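Local coordinates for development-specific protein S (Myxococcus xanthus, PDB 1NPS), which is a calcium-binding spore coat protein, made in large amounts during fruiting body formation, that assembles on the surface of myxospores, at residues I3-K14 / G32-V43. Numbering follows the deposited sequence.
Sequences ITVFYNEDFQGK and GIENNTISSVKV. With CA (calcium ion), chain B; CA (calcium ion), chain C.
Val5 fills the apolar centre: its CG2 meets Ile33 CD1 at 3.5 Å, the two side chains crossing at about a right angle, while its CB and CG1 rest against Ile38 CD1 and its CG1 lies beside Val41 CG2. Ile3 and Ile38 extend this face toward Val83 and Ile81 of strand 80-85 in the other sheet. Strands 3-6 and 40-42 run antiparallel, with Thr4 and Lys42 exchanging backbone hydrogen bonds; a classic beta bulge sets two residues, Ser39 and Ser40, opposite Phe6, Ser39 N reaching Phe6 O and Phe6 N reaching Ser40 O. On the sheet face that carries Phe6, the extended Lys42 chain lays CG over the Phe11 ring, 4.0 Å from its centroid, and touches Phe6 CE1. Ser40 OG, placed between its own backbone N and carbonyl carbon (chi1 67°), meets the turn at residues 8-11, where it donates to Asn8 O (2.8 Å) in the carbonyl plane and accepts from Phe11 N (2.9 Å), tying the turn to the strand. Farther out, Thr37 CB sits almost centrally over one face of the Tyr7 ring in a CH-pi contact, its OG1 bonding to Glu34 O, while Lys14 CD covers the other face near its rim. Tyr7 OH takes a straight bond from Glu34 N (2.8 Å, 166°) and gives one to Glu34 OE2, which it meets from above the carboxylate plane; Lys14 NZ pairs with that same OE2 at 3.6 Å. Were Tyr7 an alanine, Glu34 N would probably lose its acceptor and OE2 its hydroxyl donor, and a gap would open between Thr37 and Lys14. At the polar edge, Tyr7 O, Thr37 O and Ser39 OG bind one calcium ion, completed by Asn76 and a water, whereas Asn36 OD1 joins Gln53 and Ser79 at the second. The folded hairpin and paired strands belong to the first Greek key of a beta/gamma-crystallin domain, the N-terminal one of protein S, and the calcium ions link it to the second.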
loop_
_atom_site.group_PDB
_atom_site.type_symbol
_atom_site.label_atom_id
_atom_site.label_comp_id
_atom_site.label_asym_id
_atom_site.label_seq_id
_atom_site.Cartn_x
_atom_site.Cartn_y
_atom_site.Cartn_z
ATOM N N ILE A 3 -5.156 -2.854 -5.650
ATOM C CA ILE A 3 -4.830 -1.486 -5.302
ATOM C C ILE A 3 -3.551 -1.236 -6.122
ATOM O O ILE A 3 -2.853 -2.188 -6.488
ATOM C CB ILE A 3 -4.494 -1.322 -3.784
ATOM C CG1 ILE A 3 -3.266 -2.165 -3.413
ATOM C CG2 ILE A 3 -5.706 -1.690 -2.908
ATOM C CD1 ILE A 3 -2.461 -1.598 -2.259
ATOM N N THR A 4 -3.249 0.020 -6.428
ATOM C CA THR A 4 -2.028 0.324 -7.165
ATOM C C THR A 4 -1.234 1.314 -6.303
ATOM O O THR A 4 -1.780 2.315 -5.837
ATOM C CB THR A 4 -2.323 0.916 -8.568
ATOM O OG1 THR A 4 -3.339 0.135 -9.214
ATOM C CG2 THR A 4 -1.083 0.864 -9.426
ATOM N N VAL A 5 -0.001 0.944 -5.972
ATOM C CA VAL A 5 0.870 1.783 -5.159
ATOM C C VAL A 5 1.863 2.543 -6.026
ATOM O O VAL A 5 2.458 1.971 -6.947
ATOM C CB VAL A 5 1.617 0.939 -4.095
ATOM C CG1 VAL A 5 0.605 0.280 -3.148
ATOM C CG2 VAL A 5 2.492 -0.118 -4.761
ATOM N N PHE A 6 2.086 3.811 -5.690
ATOM C CA PHE A 6 2.984 4.674 -6.462
ATOM C C PHE A 6 4.187 5.155 -5.658
ATOM O O PHE A 6 4.102 5.328 -4.432
ATOM C CB PHE A 6 2.213 5.888 -7.001
ATOM C CG PHE A 6 1.136 5.533 -7.985
ATOM C CD1 PHE A 6 -0.131 5.157 -7.545
ATOM C CD2 PHE A 6 1.397 5.549 -9.357
ATOM C CE1 PHE A 6 -1.126 4.800 -8.452
ATOM C CE2 PHE A 6 0.417 5.198 -10.264
ATOM C CZ PHE A 6 -0.850 4.818 -9.810
ATOM N N TYR A 7 5.320 5.340 -6.337
ATOM C CA TYR A 7 6.529 5.816 -5.659
ATOM C C TYR A 7 6.476 7.280 -5.237
ATOM O O TYR A 7 7.089 7.653 -4.228
ATOM C CB TYR A 7 7.772 5.543 -6.503
ATOM C CG TYR A 7 8.411 4.200 -6.202
ATOM C CD1 TYR A 7 7.623 3.077 -5.902
ATOM C CD2 TYR A 7 9.798 4.058 -6.191
ATOM C CE1 TYR A 7 8.204 1.850 -5.595
ATOM C CE2 TYR A 7 10.392 2.835 -5.885
ATOM C CZ TYR A 7 9.590 1.735 -5.586
ATOM O OH TYR A 7 10.179 0.528 -5.267
ATOM N N ASN A 8 5.722 8.092 -5.976
ATOM C CA ASN A 8 5.565 9.515 -5.673
ATOM C C ASN A 8 4.098 9.871 -5.439
ATOM O O ASN A 8 3.195 9.098 -5.784
ATOM C CB ASN A 8 6.127 10.389 -6.799
ATOM C CG ASN A 8 7.617 10.179 -7.023
ATOM O OD1 ASN A 8 8.064 10.020 -8.158
ATOM N ND2 ASN A 8 8.391 10.162 -5.941
ATOM N N GLU A 9 3.872 11.018 -4.804
ATOM C CA GLU A 9 2.521 11.499 -4.517
ATOM C C GLU A 9 1.712 11.827 -5.784
ATOM O O GLU A 9 2.261 11.926 -6.877
ATOM C CB GLU A 9 2.582 12.728 -3.590
ATOM C CG GLU A 9 3.096 12.405 -2.183
ATOM C CD GLU A 9 3.003 13.564 -1.200
ATOM O OE1 GLU A 9 2.996 14.738 -1.622
ATOM O OE2 GLU A 9 2.943 13.297 0.016
ATOM N N ASP A 10 0.398 11.974 -5.617
ATOM C CA ASP A 10 -0.514 12.298 -6.718
ATOM C C ASP A 10 -0.460 11.285 -7.852
ATOM O O ASP A 10 -0.558 11.643 -9.011
ATOM C CB ASP A 10 -0.225 13.705 -7.261
ATOM C CG ASP A 10 -0.332 14.782 -6.188
ATOM O OD1 ASP A 10 -1.199 14.661 -5.294
ATOM O OD2 ASP A 10 0.452 15.749 -6.238
ATOM N N PHE A 11 -0.272 10.021 -7.495
ATOM C CA PHE A 11 -0.212 8.922 -8.457
ATOM C C PHE A 11 0.840 9.095 -9.573
ATOM O O PHE A 11 0.547 8.892 -10.749
ATOM C CB PHE A 11 -1.614 8.683 -9.054
ATOM C CG PHE A 11 -2.740 8.802 -8.041
ATOM C CD1 PHE A 11 -2.683 8.131 -6.819
ATOM C CD2 PHE A 11 -3.836 9.627 -8.293
ATOM C CE1 PHE A 11 -3.696 8.286 -5.872
ATOM C CE2 PHE A 11 -4.851 9.781 -7.340
ATOM C CZ PHE A 11 -4.774 9.111 -6.134
ATOM N N GLN A 12 2.070 9.435 -9.199
ATOM C CA GLN A 12 3.135 9.606 -10.189
ATOM C C GLN A 12 4.240 8.596 -9.933
ATOM O O GLN A 12 4.273 7.974 -8.888
ATOM C CB GLN A 12 3.732 11.012 -10.106
ATOM C CG GLN A 12 2.776 12.136 -10.438
ATOM C CD GLN A 12 2.835 12.523 -11.894
ATOM O OE1 GLN A 12 3.886 12.917 -12.397
ATOM N NE2 GLN A 12 1.708 12.432 -12.579
ATOM N N GLY A 13 5.163 8.464 -10.876
ATOM C CA GLY A 13 6.268 7.537 -10.713
ATOM C C GLY A 13 5.963 6.056 -10.828
ATOM O O GLY A 13 4.875 5.656 -11.222
ATOM N N LYS A 14 6.959 5.247 -10.483
ATOM C CA LYS A 14 6.885 3.786 -10.511
ATOM C C LYS A 14 5.617 3.289 -9.826
ATOM O O LYS A 14 5.290 3.728 -8.726
ATOM C CB LYS A 14 8.119 3.214 -9.813
ATOM C CG LYS A 14 8.214 1.710 -9.793
ATOM C CD LYS A 14 9.533 1.284 -9.167
ATOM C CE LYS A 14 10.714 1.970 -9.861
ATOM N NZ LYS A 14 12.050 1.678 -9.241
ATOM N N GLY A 32 8.919 -5.970 -6.565
ATOM C CA GLY A 32 9.459 -4.710 -7.049
ATOM C C GLY A 32 9.080 -3.452 -6.284
ATOM O O GLY A 32 9.169 -2.346 -6.831
ATOM N N ILE A 33 8.623 -3.616 -5.043
ATOM C CA ILE A 33 8.227 -2.490 -4.201
ATOM C C ILE A 33 9.236 -2.346 -3.083
ATOM O O ILE A 33 9.195 -3.096 -2.117
ATOM C CB ILE A 33 6.831 -2.711 -3.584
ATOM C CG1 ILE A 33 5.773 -2.756 -4.693
ATOM C CG2 ILE A 33 6.517 -1.616 -2.537
ATOM C CD1 ILE A 33 4.376 -3.024 -4.195
ATOM N N GLU A 34 10.153 -1.399 -3.233
ATOM C CA GLU A 34 11.187 -1.161 -2.230
ATOM C C GLU A 34 10.610 -0.662 -0.915
ATOM O O GLU A 34 9.592 0.027 -0.881
ATOM C CB GLU A 34 12.215 -0.158 -2.749
ATOM C CG GLU A 34 12.948 -0.622 -3.985
ATOM C CD GLU A 34 13.512 0.534 -4.776
ATOM O OE1 GLU A 34 14.491 1.151 -4.305
ATOM O OE2 GLU A 34 12.975 0.828 -5.868
ATOM N N ASN A 35 11.301 -0.983 0.169
ATOM C CA ASN A 35 10.860 -0.580 1.493
ATOM C C ASN A 35 10.764 0.944 1.632
ATOM O O ASN A 35 11.604 1.686 1.092
ATOM C CB ASN A 35 11.829 -1.129 2.526
ATOM C CG ASN A 35 11.391 -0.837 3.925
ATOM O OD1 ASN A 35 10.303 -1.235 4.342
ATOM N ND2 ASN A 35 12.238 -0.132 4.670
ATOM N N ASN A 36 9.768 1.397 2.389
ATOM C CA ASN A 36 9.529 2.822 2.642
ATOM C C ASN A 36 9.633 3.683 1.375
ATOM O O ASN A 36 10.432 4.628 1.335
ATOM C CB ASN A 36 10.523 3.380 3.689
ATOM C CG ASN A 36 10.501 2.634 5.028
ATOM O OD1 ASN A 36 9.520 1.997 5.404
ATOM N ND2 ASN A 36 11.602 2.752 5.771
ATOM N N THR A 37 8.868 3.366 0.334
ATOM C CA THR A 37 8.919 4.164 -0.898
ATOM C C THR A 37 7.551 4.636 -1.374
ATOM O O THR A 37 7.445 5.636 -2.103
ATOM C CB THR A 37 9.620 3.420 -2.073
ATOM O OG1 THR A 37 8.958 2.175 -2.334
ATOM C CG2 THR A 37 11.103 3.186 -1.777
ATOM N N ILE A 38 6.503 3.952 -0.938
ATOM C CA ILE A 38 5.141 4.287 -1.331
ATOM C C ILE A 38 4.731 5.693 -0.892
ATOM O O ILE A 38 4.949 6.093 0.248
ATOM C CB ILE A 38 4.167 3.238 -0.792
ATOM C CG1 ILE A 38 4.503 1.884 -1.416
ATOM C CG2 ILE A 38 2.741 3.647 -1.070
ATOM C CD1 ILE A 38 3.634 0.768 -0.927
ATOM N N SER A 39 4.164 6.455 -1.824
ATOM C CA SER A 39 3.760 7.828 -1.533
ATOM C C SER A 39 2.303 8.128 -1.894
ATOM O O SER A 39 1.736 9.137 -1.471
ATOM C CB SER A 39 4.723 8.803 -2.217
ATOM O OG SER A 39 6.081 8.465 -1.925
ATOM N N SER A 40 1.688 7.246 -2.666
ATOM C CA SER A 40 0.277 7.415 -3.026
ATOM C C SER A 40 -0.310 6.072 -3.447
ATOM O O SER A 40 0.428 5.158 -3.840
ATOM C CB SER A 40 0.070 8.522 -4.085
ATOM O OG SER A 40 0.610 8.213 -5.355
ATOM N N VAL A 41 -1.618 5.911 -3.258
ATOM C CA VAL A 41 -2.287 4.663 -3.572
ATOM C C VAL A 41 -3.683 4.860 -4.147
ATOM O O VAL A 41 -4.422 5.759 -3.737
ATOM C CB VAL A 41 -2.451 3.796 -2.298
ATOM C CG1 VAL A 41 -3.043 2.436 -2.647
ATOM C CG2 VAL A 41 -1.118 3.630 -1.580
ATOM N N LYS A 42 -4.033 4.011 -5.106
ATOM C CA LYS A 42 -5.355 4.029 -5.711
ATOM C C LYS A 42 -6.091 2.819 -5.145
ATOM O O LYS A 42 -5.523 1.729 -5.036
ATOM C CB LYS A 42 -5.276 3.930 -7.241
ATOM C CG LYS A 42 -4.797 5.198 -7.936
ATOM C CD LYS A 42 -4.978 5.099 -9.439
ATOM C CE LYS A 42 -4.534 6.377 -10.116
ATOM N NZ LYS A 42 -4.677 6.315 -11.593
ATOM N N VAL A 43 -7.322 3.026 -4.704
ATOM C CA VAL A 43 -8.105 1.938 -4.153
ATOM C C VAL A 43 -9.496 1.950 -4.784
ATOM O O VAL A 43 -10.303 2.822 -4.484
ATOM C CB VAL A 43 -8.218 2.060 -2.602
ATOM C CG1 VAL A 43 -8.889 0.826 -2.004
ATOM C CG2 VAL A 43 -6.846 2.270 -1.989
HETATM CA CA CA B . 7.700 7.731 -2.273
HETATM CA CA CA C . 8.988 1.168 7.398
HETATM O O HOH W 1 2.441 10.803 0.881
HETATM O O HOH W 2 9.186 7.842 -2.804
HETATM O O HOH W 3 7.595 1.189 6.745
HETATM O O HOH W 4 10.307 0.469 8.256
HETATM O O HOH W 5 9.357 2.852 8.476
#